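Local coordinates for protein acetate kinase (Entamoeba histolytica, PDB 4H0O) that probably interconverts acetate and acetyl phosphate by phosphoryl transfer, as a pyrophosphate-dependent acetate kinase of the ASKHA superfamily with a ribonuclease H-like fold, at residues V37-S42 / F54-N60; V99-S103 / K180-H184; A237-M241 / V308-L313; L354-D359 / T375-V381. All coordinates share one frame; numbering follows the deposited sequence.

The four contacts follow one another along the chain, each closing before the next opens. Interaction 1 pairs two strands of the eight-stranded mixed sheet, strands 36-44 and 54-59. Interaction 2, with its centre about 31 Å from that of interaction 1, joins the loop after strand 93-98 of the same sheet to the loop before helix 185-195. Interaction 3 packs a loop on helix 299-324, its nearest atoms about 6 Å from interaction 2. Interaction 4 joins the loop between helices 341-350 and 360-365 to the loop between strands 372-373 and 382-385 of the six-stranded sheet, its centre about 24 Å from that of interaction 3. Interactions 2 and 3 lie near predicted catalytic and nucleotide-binding residues, while interaction 4 lies away from them.

Interaction 1. Residues V37-S42 / F54-N60; sequences VCSGKS and FIEHHLN
Ser39 and His58 form a hydrogen-bonded antiparallel pair in the hairpin of strands 36-44 and 54-59, part of the eight-stranded mixed sheet. Both of their backbone groups are paired: Ser39 N donates to His58 O at 3.0 Å, and His58 N returns a nearly straight bond to Ser39 O (2.7 Å, 176°). Two residues on, Lys41 and Glu56 repeat the exchange, with Lys41 N to Glu56 O at 3.2 Å and Glu56 N to Lys41 O at 3.0 Å. Beside these bonds, Cys38 CA makes a CA-H...O contact with His58 O at 3.3 Å.

On the face carrying Ser39, Lys41, Glu56 and His58, His58 NE2 donates to Glu56 OE2 at 2.8 Å; the carboxylate oxygen lies in the imidazole plane but is met from above its own plane. Ser39 OG touches His58 CB. The other face is less polar: Cys38 SG rests 4.1 Å from Leu59 CD1, and the His57 ring stacks with Phe83 of helix 73-86 while its ND1 bonds to Tyr28 OH. Ser42 OG is bonded to Leu26 N. The chemistry implies strands joined by their backbones, with His58 held in orientation by a carboxylate that would probably favour its protonation.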
loop_
_atom_site.group_PDB
_atom_site.type_symbol
_atom_site.label_atom_id
_atom_site.label_comp_id
_atom_site.label_asym_id
_atom_site.label_seq_id
_atom_site.Cartn_x
_atom_site.Cartn_y
_atom_site.Cartn_z
ATOM N N VAL B 37 21.016 10.308 36.301
ATOM C CA VAL B 37 22.026 10.771 37.248
ATOM C C VAL B 37 23.224 11.370 36.516
ATOM O O VAL B 37 23.945 12.207 37.062
ATOM C CB VAL B 37 22.492 9.635 38.186
ATOM C CG1 VAL B 37 21.323 9.112 38.993
ATOM C CG2 VAL B 37 23.119 8.503 37.391
ATOM N N CYS B 38 23.423 10.935 35.275
ATOM C CA CYS B 38 24.509 11.433 34.442
ATOM C C CYS B 38 24.134 11.291 32.970
ATOM O O CYS B 38 23.429 10.352 32.593
ATOM C CB CYS B 38 25.802 10.665 34.734
ATOM S SG CYS B 38 27.307 11.437 34.088
ATOM N N SER B 39 24.598 12.229 32.147
ATOM C CA SER B 39 24.332 12.208 30.711
ATOM C C SER B 39 25.389 13.030 29.984
ATOM O O SER B 39 26.077 13.847 30.598
ATOM C CB SER B 39 22.938 12.761 30.407
ATOM O OG SER B 39 22.882 14.156 30.644
ATOM N N GLY B 40 25.522 12.822 28.678
ATOM C CA GLY B 40 26.533 13.543 27.928
ATOM C C GLY B 40 26.456 13.395 26.424
ATOM O O GLY B 40 25.767 12.514 25.907
ATOM N N LYS B 41 27.169 14.273 25.724
ATOM C CA LYS B 41 27.244 14.243 24.269
ATOM C C LYS B 41 28.690 14.470 23.847
ATOM O O LYS B 41 29.374 15.337 24.397
ATOM C CB LYS B 41 26.341 15.324 23.664
ATOM C CG LYS B 41 24.889 15.274 24.132
ATOM C CD LYS B 41 24.087 16.471 23.634
ATOM C CE LYS B 41 22.652 16.432 24.150
ATOM N NZ LYS B 41 21.884 17.652 23.770
ATOM N N SER B 42 29.159 13.686 22.881
ATOM C CA SER B 42 30.520 13.828 22.378
ATOM C C SER B 42 30.555 14.855 21.253
ATOM O O SER B 42 29.508 15.247 20.735
ATOM C CB SER B 42 31.041 12.493 21.859
ATOM O OG SER B 42 30.363 12.116 20.675
ATOM N N PHE B 54 34.597 18.960 22.352
ATOM C CA PHE B 54 34.643 18.375 23.683
ATOM C C PHE B 54 33.437 17.493 23.967
ATOM O O PHE B 54 32.409 17.592 23.295
ATOM C CB PHE B 54 34.715 19.486 24.738
ATOM C CG PHE B 54 33.525 20.406 24.731
ATOM C CD1 PHE B 54 33.450 21.458 23.832
ATOM C CD2 PHE B 54 32.481 20.221 25.624
ATOM C CE1 PHE B 54 32.362 22.308 23.821
ATOM C CE2 PHE B 54 31.386 21.066 25.617
ATOM C CZ PHE B 54 31.329 22.112 24.716
ATOM N N ILE B 55 33.571 16.631 24.970
ATOM C CA ILE B 55 32.427 15.909 25.508
ATOM C C ILE B 55 31.836 16.735 26.643
ATOM O O ILE B 55 32.551 17.138 27.562
ATOM C CB ILE B 55 32.820 14.519 26.040
ATOM C CG1 ILE B 55 33.557 13.725 24.959
ATOM C CG2 ILE B 55 31.586 13.759 26.512
ATOM C CD1 ILE B 55 33.979 12.339 25.393
ATOM N N GLU B 56 30.537 17.006 26.572
ATOM C CA GLU B 56 29.874 17.739 27.640
ATOM C C GLU B 56 29.166 16.771 28.576
ATOM O O GLU B 56 28.253 16.056 28.168
ATOM C CB GLU B 56 28.877 18.750 27.069
ATOM C CG GLU B 56 28.083 19.509 28.125
ATOM C CD GLU B 56 27.390 20.737 27.565
ATOM O OE1 GLU B 56 27.620 21.065 26.381
ATOM O OE2 GLU B 56 26.620 21.379 28.310
ATOM N N HIS B 57 29.591 16.746 29.833
ATOM C CA HIS B 57 28.964 15.872 30.812
ATOM C C HIS B 57 28.039 16.645 31.747
ATOM O O HIS B 57 28.397 17.710 32.253
ATOM C CB HIS B 57 30.026 15.120 31.614
ATOM C CG HIS B 57 30.806 14.134 30.804
ATOM N ND1 HIS B 57 30.322 12.885 30.482
ATOM C CD2 HIS B 57 32.045 14.209 30.259
ATOM C CE1 HIS B 57 31.226 12.234 29.770
ATOM N NE2 HIS B 57 32.281 13.015 29.623
ATOM N N HIS B 58 26.840 16.107 31.952
ATOM C CA HIS B 58 25.910 16.650 32.931
ATOM C C HIS B 58 25.815 15.667 34.095
ATOM O O HIS B 58 25.340 14.539 33.939
ATOM C CB HIS B 58 24.540 16.917 32.295
ATOM C CG HIS B 58 24.558 18.025 31.282
ATOM N ND1 HIS B 58 23.430 18.414 30.581
ATOM C CD2 HIS B 58 25.559 18.822 30.858
ATOM C CE1 HIS B 58 23.749 19.404 29.769
ATOM N NE2 HIS B 58 25.031 19.676 29.912
ATOM N N LEU B 59 26.301 16.100 35.254
ATOM C CA LEU B 59 26.431 15.231 36.418
ATOM C C LEU B 59 25.997 15.957 37.686
ATOM O O LEU B 59 26.619 16.946 38.084
ATOM C CB LEU B 59 27.879 14.753 36.554
ATOM C CG LEU B 59 28.270 13.986 37.819
ATOM C CD1 LEU B 59 27.419 12.737 37.982
ATOM C CD2 LEU B 59 29.753 13.629 37.791
ATOM N N ASN B 60 24.926 15.459 38.298
ATOM C CA ASN B 60 24.365 16.053 39.504
ATOM C C ASN B 60 24.157 17.553 39.354
ATOM O O ASN B 60 23.131 18.005 38.847
ATOM C CB ASN B 60 25.262 15.765 40.711
ATOM C CG ASN B 60 24.593 16.103 42.028
ATOM O OD1 ASN B 60 23.374 16.009 42.160
ATOM N ND2 ASN B 60 25.392 16.501 43.012
#

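Interaction 2. Residues V99-S103 / K180-H184; sequences VHGGS and KFGFH
Neither His100 nor the two phenylalanines it meets belongs to a helix or strand: 99-103 and 180-184 are irregular loops whose backbones stay well apart, with CA atoms 7.7 Å apart at Gly102 and Phe181. No hydrogen bond crosses between the segments; aromatic rings bridge the distance. His100 lies between Phe181 and Phe183 in an aromatic cluster. With CG anti to the backbone N (chi1 -163°), its imidazole reaches across to Phe181, where CE1 sits over the centre of the phenyl face, 3.7 Å from Phe181 CG; this T-shaped stack has planes at 74°. The second stack reverses the roles: Phe183 turns its edge to one imidazole face, with Phe183 CE2 3.9 Å from His100 CD2 and planes at 86°. Phe181 also meets the backbone, its CE1 lying 3.5 Å from Gly102 C.

The second loop continues into His184, the N-cap of helix 185-195 and a predicted transition-state stabiliser; His184 N bonds to Asp154 OD2 just beyond strand 148-153. Around the first loop, Gly101 N bonds to Thr155 OG1, while Val99, just after strand 93-98, packs on Asn130 of helix 129-143.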
loop_
_atom_site.group_PDB
_atom_site.type_symbol
_atom_site.label_atom_id
_atom_site.label_comp_id
_atom_site.label_asym_id
_atom_site.label_seq_id
_atom_site.Cartn_x
_atom_site.Cartn_y
_atom_site.Cartn_z
ATOM N N VAL B 99 19.379 -1.543 15.029
ATOM C CA VAL B 99 18.258 -1.259 14.137
ATOM C C VAL B 99 17.659 -2.506 13.482
ATOM O O VAL B 99 16.450 -2.728 13.548
ATOM C CB VAL B 99 18.652 -0.244 13.041
ATOM C CG1 VAL B 99 17.600 -0.197 11.955
ATOM C CG2 VAL B 99 18.839 1.138 13.640
ATOM N N HIS B 100 18.504 -3.322 12.861
ATOM C CA HIS B 100 18.021 -4.431 12.043
ATOM C C HIS B 100 18.693 -5.752 12.417
ATOM O O HIS B 100 19.875 -5.958 12.126
ATOM C CB HIS B 100 18.259 -4.115 10.563
ATOM C CG HIS B 100 17.470 -4.955 9.618
ATOM N ND1 HIS B 100 16.848 -6.140 9.995
ATOM C CD2 HIS B 100 17.186 -4.804 8.304
ATOM C CE1 HIS B 100 16.230 -6.659 8.963
ATOM N NE2 HIS B 100 16.417 -5.869 7.913
ATOM N N GLY B 101 17.932 -6.646 13.048
ATOM C CA GLY B 101 18.470 -7.908 13.528
ATOM C C GLY B 101 18.272 -9.087 12.589
ATOM O O GLY B 101 18.694 -10.207 12.892
ATOM N N GLY B 102 17.628 -8.840 11.452
ATOM C CA GLY B 102 17.427 -9.874 10.451
ATOM C C GLY B 102 16.573 -11.041 10.912
ATOM O O GLY B 102 15.695 -10.887 11.766
ATOM N N SER B 103 16.842 -12.214 10.347
ATOM C CA SER B 103 16.037 -13.405 10.605
ATOM C C SER B 103 16.274 -14.020 11.986
ATOM O O SER B 103 15.351 -14.566 12.589
ATOM C CB SER B 103 16.282 -14.453 9.515
ATOM O OG SER B 103 17.661 -14.759 9.407
ATOM N N LYS B 180 8.803 -9.441 4.711
ATOM C CA LYS B 180 8.589 -8.224 5.480
ATOM C C LYS B 180 9.230 -8.365 6.859
ATOM O O LYS B 180 9.193 -9.438 7.460
ATOM C CB LYS B 180 7.091 -7.937 5.613
ATOM C CG LYS B 180 6.754 -6.775 6.540
ATOM C CD LYS B 180 5.256 -6.501 6.584
ATOM C CE LYS B 180 4.712 -6.167 5.203
ATOM N NZ LYS B 180 3.270 -5.778 5.265
ATOM N N PHE B 181 9.835 -7.286 7.345
ATOM C CA PHE B 181 10.385 -7.263 8.694
ATOM C C PHE B 181 9.565 -6.348 9.605
ATOM O O PHE B 181 8.949 -6.807 10.569
ATOM C CB PHE B 181 11.856 -6.829 8.681
ATOM C CG PHE B 181 12.808 -7.917 8.259
ATOM C CD1 PHE B 181 13.165 -8.925 9.145
ATOM C CD2 PHE B 181 13.353 -7.927 6.982
ATOM C CE1 PHE B 181 14.042 -9.929 8.763
ATOM C CE2 PHE B 181 14.230 -8.928 6.594
ATOM C CZ PHE B 181 14.575 -9.929 7.486
ATOM N N GLY B 182 9.552 -5.054 9.295
ATOM C CA GLY B 182 8.878 -4.083 10.140
ATOM C C GLY B 182 9.866 -3.459 11.106
ATOM O O GLY B 182 10.814 -4.116 11.540
ATOM N N PHE B 183 9.660 -2.189 11.443
ATOM C CA PHE B 183 10.620 -1.477 12.284
ATOM C C PHE B 183 9.899 -0.672 13.362
ATOM O O PHE B 183 8.690 -0.835 13.540
ATOM C CB PHE B 183 11.529 -0.594 11.417
ATOM C CG PHE B 183 12.290 -1.359 10.362
ATOM C CD1 PHE B 183 11.695 -1.676 9.144
ATOM C CD2 PHE B 183 13.595 -1.771 10.589
ATOM C CE1 PHE B 183 12.385 -2.390 8.175
ATOM C CE2 PHE B 183 14.294 -2.483 9.620
ATOM C CZ PHE B 183 13.687 -2.793 8.414
ATOM N N HIS B 184 10.634 0.180 14.079
ATOM C CA HIS B 184 10.089 0.910 15.227
ATOM C C HIS B 184 9.527 -0.047 16.281
ATOM O O HIS B 184 8.661 0.333 17.073
ATOM C CB HIS B 184 9.004 1.907 14.791
ATOM C CG HIS B 184 9.447 2.868 13.736
ATOM N ND1 HIS B 184 8.621 3.287 12.713
ATOM C CD2 HIS B 184 10.631 3.501 13.543
ATOM C CE1 HIS B 184 9.275 4.130 11.937
ATOM N NE2 HIS B 184 10.498 4.277 12.417
#

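Interaction 3. Residues A237-M241 / V308-L313; sequences AGLVM and VYIKQL
Val240 packs against Tyr309 and Gln312 in a buried, mainly apolar loop-on-helix contact. It lies beside the six-stranded sheet of this ribonuclease H-like, ASKHA-superfamily kinase: the irregular segment 237-241, which follows strand 225-229, rests on 308-313 within the long helix 299-324. The side chain of Tyr309 is about 4 Å from that of Met285, a predicted ATP-binding residue.

Val240 points toward the helix, and its two methyls divide the work. CG1, anti to the backbone N (chi1 170°), lies against the Tyr309 ring at CD2, 4.0 Å away. CG2 reaches the next helical turn, 3.8 Å from Gln312 CB, and also touches Val308 CG1 at 4.0 Å. One residue earlier in the loop, Leu239 CD2 meets Leu313 CD1 at 4.1 Å. Both leucines also pack on Leu211 of strand 205-211 and Cys218 of strand 216-222, which brings loop, helix and sheet together in one apolar layer.

Gln312 CG, set by a chi1 of -167°, lies 3.8 Å from Gly238 O, and the bend at chi2 leaves NE2 near the same oxygen. The second subunit adds to the packing: its Ala169 touches Val240 and its Ala164 touches Val308, so the contact continues to the dimer interface.

No direct hydrogen bond joins the segments; a water links them instead. It donates to Val240 O and to Tyr309 O, at 3.2 Å and 2.8 Å from its oxygen, while lying over one face of the Tyr309 ring, displaced toward the rim.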
loop_
_atom_site.group_PDB
_atom_site.type_symbol
_atom_site.label_atom_id
_atom_site.label_comp_id
_atom_site.label_asym_id
_atom_site.label_seq_id
_atom_site.Cartn_x
_atom_site.Cartn_y
_atom_site.Cartn_z
ATOM N N ALA B 237 9.105 1.499 2.792
ATOM C CA ALA B 237 7.707 1.146 2.548
ATOM C C ALA B 237 6.735 1.750 3.566
ATOM O O ALA B 237 7.115 2.072 4.696
ATOM C CB ALA B 237 7.555 -0.363 2.514
ATOM N N GLY B 238 5.476 1.897 3.155
ATOM C CA GLY B 238 4.407 2.240 4.076
ATOM C C GLY B 238 3.868 3.653 3.961
ATOM O O GLY B 238 3.359 4.064 2.911
ATOM N N LEU B 239 3.971 4.390 5.062
ATOM C CA LEU B 239 3.468 5.755 5.150
ATOM C C LEU B 239 4.281 6.716 4.288
ATOM O O LEU B 239 5.449 6.459 3.989
ATOM C CB LEU B 239 3.528 6.228 6.603
ATOM C CG LEU B 239 2.345 5.974 7.539
ATOM C CD1 LEU B 239 1.686 4.643 7.272
ATOM C CD2 LEU B 239 2.810 6.033 8.983
ATOM N N VAL B 240 3.658 7.821 3.887
ATOM C CA VAL B 240 4.407 8.956 3.365
ATOM C C VAL B 240 5.245 9.477 4.529
ATOM O O VAL B 240 4.725 9.657 5.631
ATOM C CB VAL B 240 3.473 10.074 2.878
ATOM C CG1 VAL B 240 4.270 11.338 2.561
ATOM C CG2 VAL B 240 2.686 9.616 1.660
ATOM N N MET B 241 6.535 9.703 4.306
ATOM C CA MET B 241 7.409 10.112 5.404
ATOM C C MET B 241 8.062 11.473 5.173
ATOM O O MET B 241 7.722 12.186 4.226
ATOM C CB MET B 241 8.478 9.044 5.675
ATOM C CG MET B 241 7.944 7.615 5.749
ATOM S SD MET B 241 9.208 6.400 6.198
ATOM C CE MET B 241 8.452 4.880 5.604
ATOM N N VAL B 308 -1.708 14.463 0.799
ATOM C CA VAL B 308 -1.175 13.165 0.391
ATOM C C VAL B 308 -0.715 12.363 1.606
ATOM O O VAL B 308 -0.965 11.161 1.700
ATOM C CB VAL B 308 -0.001 13.327 -0.603
ATOM C CG1 VAL B 308 0.693 11.992 -0.849
ATOM C CG2 VAL B 308 -0.493 13.924 -1.913
ATOM N N TYR B 309 -0.051 13.042 2.539
ATOM C CA TYR B 309 0.424 12.416 3.772
ATOM C C TYR B 309 -0.733 11.859 4.605
ATOM O O TYR B 309 -0.667 10.730 5.091
ATOM C CB TYR B 309 1.233 13.422 4.602
ATOM C CG TYR B 309 1.645 12.932 5.978
ATOM C CD1 TYR B 309 0.831 13.143 7.088
ATOM C CD2 TYR B 309 2.854 12.274 6.170
ATOM C CE1 TYR B 309 1.204 12.701 8.347
ATOM C CE2 TYR B 309 3.237 11.830 7.428
ATOM C CZ TYR B 309 2.408 12.046 8.510
ATOM O OH TYR B 309 2.785 11.606 9.758
ATOM N N ILE B 310 -1.783 12.664 4.771
ATOM C CA ILE B 310 -2.959 12.269 5.542
ATOM C C ILE B 310 -3.708 11.126 4.852
ATOM O O ILE B 310 -4.164 10.183 5.508
ATOM C CB ILE B 310 -3.915 13.468 5.759
ATOM C CG1 ILE B 310 -3.307 14.477 6.735
ATOM C CG2 ILE B 310 -5.274 13.003 6.271
ATOM C CD1 ILE B 310 -3.022 13.902 8.110
ATOM N N LYS B 311 -3.821 11.216 3.531
ATOM C CA LYS B 311 -4.505 10.197 2.745
ATOM C C LYS B 311 -3.875 8.822 2.942
ATOM O O LYS B 311 -4.577 7.834 3.156
ATOM C CB LYS B 311 -4.498 10.570 1.261
ATOM C CG LYS B 311 -5.167 9.545 0.360
ATOM C CD LYS B 311 -4.359 9.312 -0.906
ATOM C CE LYS B 311 -3.214 8.344 -0.661
ATOM N NZ LYS B 311 -2.730 7.722 -1.924
ATOM N N GLN B 312 -2.548 8.762 2.869
ATOM C CA GLN B 312 -1.840 7.498 3.026
ATOM C C GLN B 312 -1.939 6.958 4.449
ATOM O O GLN B 312 -2.070 5.749 4.648
ATOM C CB GLN B 312 -0.375 7.645 2.618
ATOM C CG GLN B 312 0.347 6.321 2.455
ATOM C CD GLN B 312 -0.294 5.434 1.402
ATOM O OE1 GLN B 312 -0.966 5.916 0.488
ATOM N NE2 GLN B 312 -0.088 4.127 1.526
ATOM N N LEU B 313 -1.884 7.855 5.432
ATOM C CA LEU B 313 -2.010 7.463 6.834
ATOM C C LEU B 313 -3.406 6.915 7.115
ATOM O O LEU B 313 -3.562 5.898 7.791
ATOM C CB LEU B 313 -1.693 8.642 7.761
ATOM C CG LEU B 313 -1.817 8.406 9.271
ATOM C CD1 LEU B 313 -1.047 7.168 9.704
ATOM C CD2 LEU B 313 -1.334 9.616 10.060
HETATM O O HOH W 1 1.612 9.120 5.633
#

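Interaction 4. Residues L354-D359 / T375-V381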
loop_
_atom_site.group_PDB
_atom_site.type_symbol
_atom_site.label_atom_id
_atom_site.label_comp_id
_atom_site.label_asym_id
_atom_site.label_seq_id
_atom_site.Cartn_x
_atom_site.Cartn_y
_atom_site.Cartn_z
ATOM N N LEU B 354 -16.531 5.953 12.090
ATOM C CA LEU B 354 -16.270 4.688 12.776
ATOM C C LEU B 354 -16.492 4.786 14.289
ATOM O O LEU B 354 -16.314 3.804 15.013
ATOM C CB LEU B 354 -14.844 4.206 12.489
ATOM C CG LEU B 354 -14.494 3.827 11.047
ATOM C CD1 LEU B 354 -12.994 3.908 10.814
ATOM C CD2 LEU B 354 -15.003 2.431 10.707
ATOM N N GLY B 355 -16.872 5.970 14.763
ATOM C CA GLY B 355 -17.151 6.164 16.176
ATOM C C GLY B 355 -16.045 6.866 16.946
ATOM O O GLY B 355 -15.727 6.481 18.076
ATOM N N ILE B 356 -15.456 7.896 16.341
ATOM C CA ILE B 356 -14.453 8.713 17.024
ATOM C C ILE B 356 -14.985 10.114 17.315
ATOM O O ILE B 356 -15.198 10.917 16.402
ATOM C CB ILE B 356 -13.126 8.801 16.231
ATOM C CG1 ILE B 356 -12.391 7.462 16.283
ATOM C CG2 ILE B 356 -12.225 9.890 16.803
ATOM C CD1 ILE B 356 -11.045 7.457 15.576
ATOM N N GLU B 357 -15.199 10.392 18.598
ATOM C CA GLU B 357 -15.680 11.692 19.047
ATOM C C GLU B 357 -14.548 12.397 19.781
ATOM O O GLU B 357 -14.294 12.130 20.958
ATOM C CB GLU B 357 -16.884 11.514 19.972
ATOM C CG GLU B 357 -17.882 10.479 19.469
ATOM C CD GLU B 357 -19.053 10.265 20.414
ATOM O OE1 GLU B 357 -18.897 10.498 21.633
ATOM O OE2 GLU B 357 -20.133 9.862 19.930
ATOM N N LEU B 358 -13.870 13.297 19.076
ATOM C CA LEU B 358 -12.655 13.918 19.588
ATOM C C LEU B 358 -12.948 15.172 20.413
ATOM O O LEU B 358 -13.715 16.039 19.987
ATOM C CB LEU B 358 -11.716 14.262 18.425
ATOM C CG LEU B 358 -10.222 14.360 18.737
ATOM C CD1 LEU B 358 -9.668 13.001 19.132
ATOM C CD2 LEU B 358 -9.456 14.916 17.553
ATOM N N ASP B 359 -12.350 15.262 21.598
ATOM C CA ASP B 359 -12.401 16.500 22.365
ATOM C C ASP B 359 -11.392 17.457 21.736
ATOM O O ASP B 359 -10.184 17.349 21.977
ATOM C CB ASP B 359 -12.073 16.252 23.841
ATOM C CG ASP B 359 -12.473 17.418 24.739
ATOM O OD1 ASP B 359 -12.440 18.579 24.276
ATOM O OD2 ASP B 359 -12.821 17.171 25.915
ATOM N N THR B 375 -10.103 11.700 23.125
ATOM C CA THR B 375 -11.509 11.450 22.824
ATOM C C THR B 375 -12.363 11.535 24.081
ATOM O O THR B 375 -11.871 11.327 25.194
ATOM C CB THR B 375 -11.733 10.060 22.183
ATOM O OG1 THR B 375 -10.804 9.115 22.729
ATOM C CG2 THR B 375 -11.552 10.124 20.685
ATOM N N MET B 376 -13.644 11.841 23.894
ATOM C CA MET B 376 -14.622 11.736 24.967
ATOM C C MET B 376 -14.647 10.289 25.451
ATOM O O MET B 376 -14.413 9.366 24.668
ATOM C CB MET B 376 -16.011 12.127 24.456
ATOM C CG MET B 376 -16.058 13.436 23.677
ATOM S SD MET B 376 -15.618 14.878 24.674
ATOM C CE MET B 376 -15.882 16.209 23.498
ATOM N N PRO B 377 -14.906 10.080 26.750
ATOM C CA PRO B 377 -15.031 8.722 27.297
ATOM C C PRO B 377 -16.247 7.976 26.750
ATOM O O PRO B 377 -16.288 6.746 26.805
ATOM C CB PRO B 377 -15.184 8.959 28.806
ATOM C CG PRO B 377 -15.596 10.391 28.940
ATOM C CD PRO B 377 -14.935 11.106 27.805
ATOM N N SER B 378 -17.226 8.711 26.234
ATOM C CA SER B 378 -18.383 8.094 25.597
ATOM C C SER B 378 -18.041 7.576 24.202
ATOM O O SER B 378 -18.715 6.684 23.680
ATOM C CB SER B 378 -19.534 9.092 25.505
ATOM O OG SER B 378 -19.127 10.276 24.843
ATOM N N SER B 379 -16.992 8.142 23.605
ATOM C CA SER B 379 -16.590 7.798 22.241
ATOM C C SER B 379 -16.314 6.307 22.083
ATOM O O SER B 379 -15.562 5.719 22.864
ATOM C CB SER B 379 -15.352 8.600 21.827
ATOM O OG SER B 379 -14.937 8.263 20.516
ATOM N N LYS B 380 -16.929 5.711 21.063
ATOM C CA LYS B 380 -16.819 4.277 20.804
ATOM C C LYS B 380 -15.361 3.842 20.662
ATOM O O LYS B 380 -14.898 2.945 21.374
ATOM C CB LYS B 380 -17.602 3.903 19.543
ATOM C CG LYS B 380 -17.687 2.402 19.295
ATOM C CD LYS B 380 -17.942 2.097 17.825
ATOM C CE LYS B 380 -17.954 0.598 17.568
ATOM N NZ LYS B 380 -18.061 0.286 16.116
ATOM N N VAL B 381 -14.646 4.486 19.743
ATOM C CA VAL B 381 -13.213 4.269 19.586
ATOM C C VAL B 381 -12.467 5.323 20.396
ATOM O O VAL B 381 -12.804 6.509 20.340
ATOM C CB VAL B 381 -12.786 4.378 18.108
ATOM C CG1 VAL B 381 -11.284 4.155 17.961
ATOM C CG2 VAL B 381 -13.553 3.380 17.261
#
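Ser379 and Glu357 meet where two loops run side by side, one between helices 341-350 and 360-365, the other between strands 372-373 and 382-385 at the edge region of the six-stranded sheet. On the tightly packed side, Ile356 CG1 lies 3.6 Å from Val381 CB, while Ile356 CG2 faces Thr375 CG2. The same threonine methyl also meets Leu358 CD1 at 3.8 Å. Ile356 and Leu358 both rest on Cys348 of helix 341-350, and Thr375 OG1 bonds to Val383 N.

Three bonds involving main-chain groups cross beside this apolar patch. Val381 N donates to Gly355 O at 2.8 Å, and Met376 N meets Glu357 O almost head-on (C=O...N 173°). The third uses a side chain: Ser379 OG, anti to its own backbone N (chi1 179°), accepts from Glu357 N at 2.9 Å. Within its own loop the same hydroxyl donates to Val381 O at 2.8 Å.

The solvent side is looser and more polar. The extended Glu357 side chain reaches over the type I turn Met376-Ser379, where Ser378 OG donates to Glu357 OE1 at 3.2 Å. Lys380 stretches out past Leu354 O, and the bent Met376 lays its CE against Asp359 CA. Main-chain amides, a serine hydroxyl that both accepts and donates, and a small apolar patch therefore fix the loop pairing, with the Glu357-Ser378 bond adding to it at the surface.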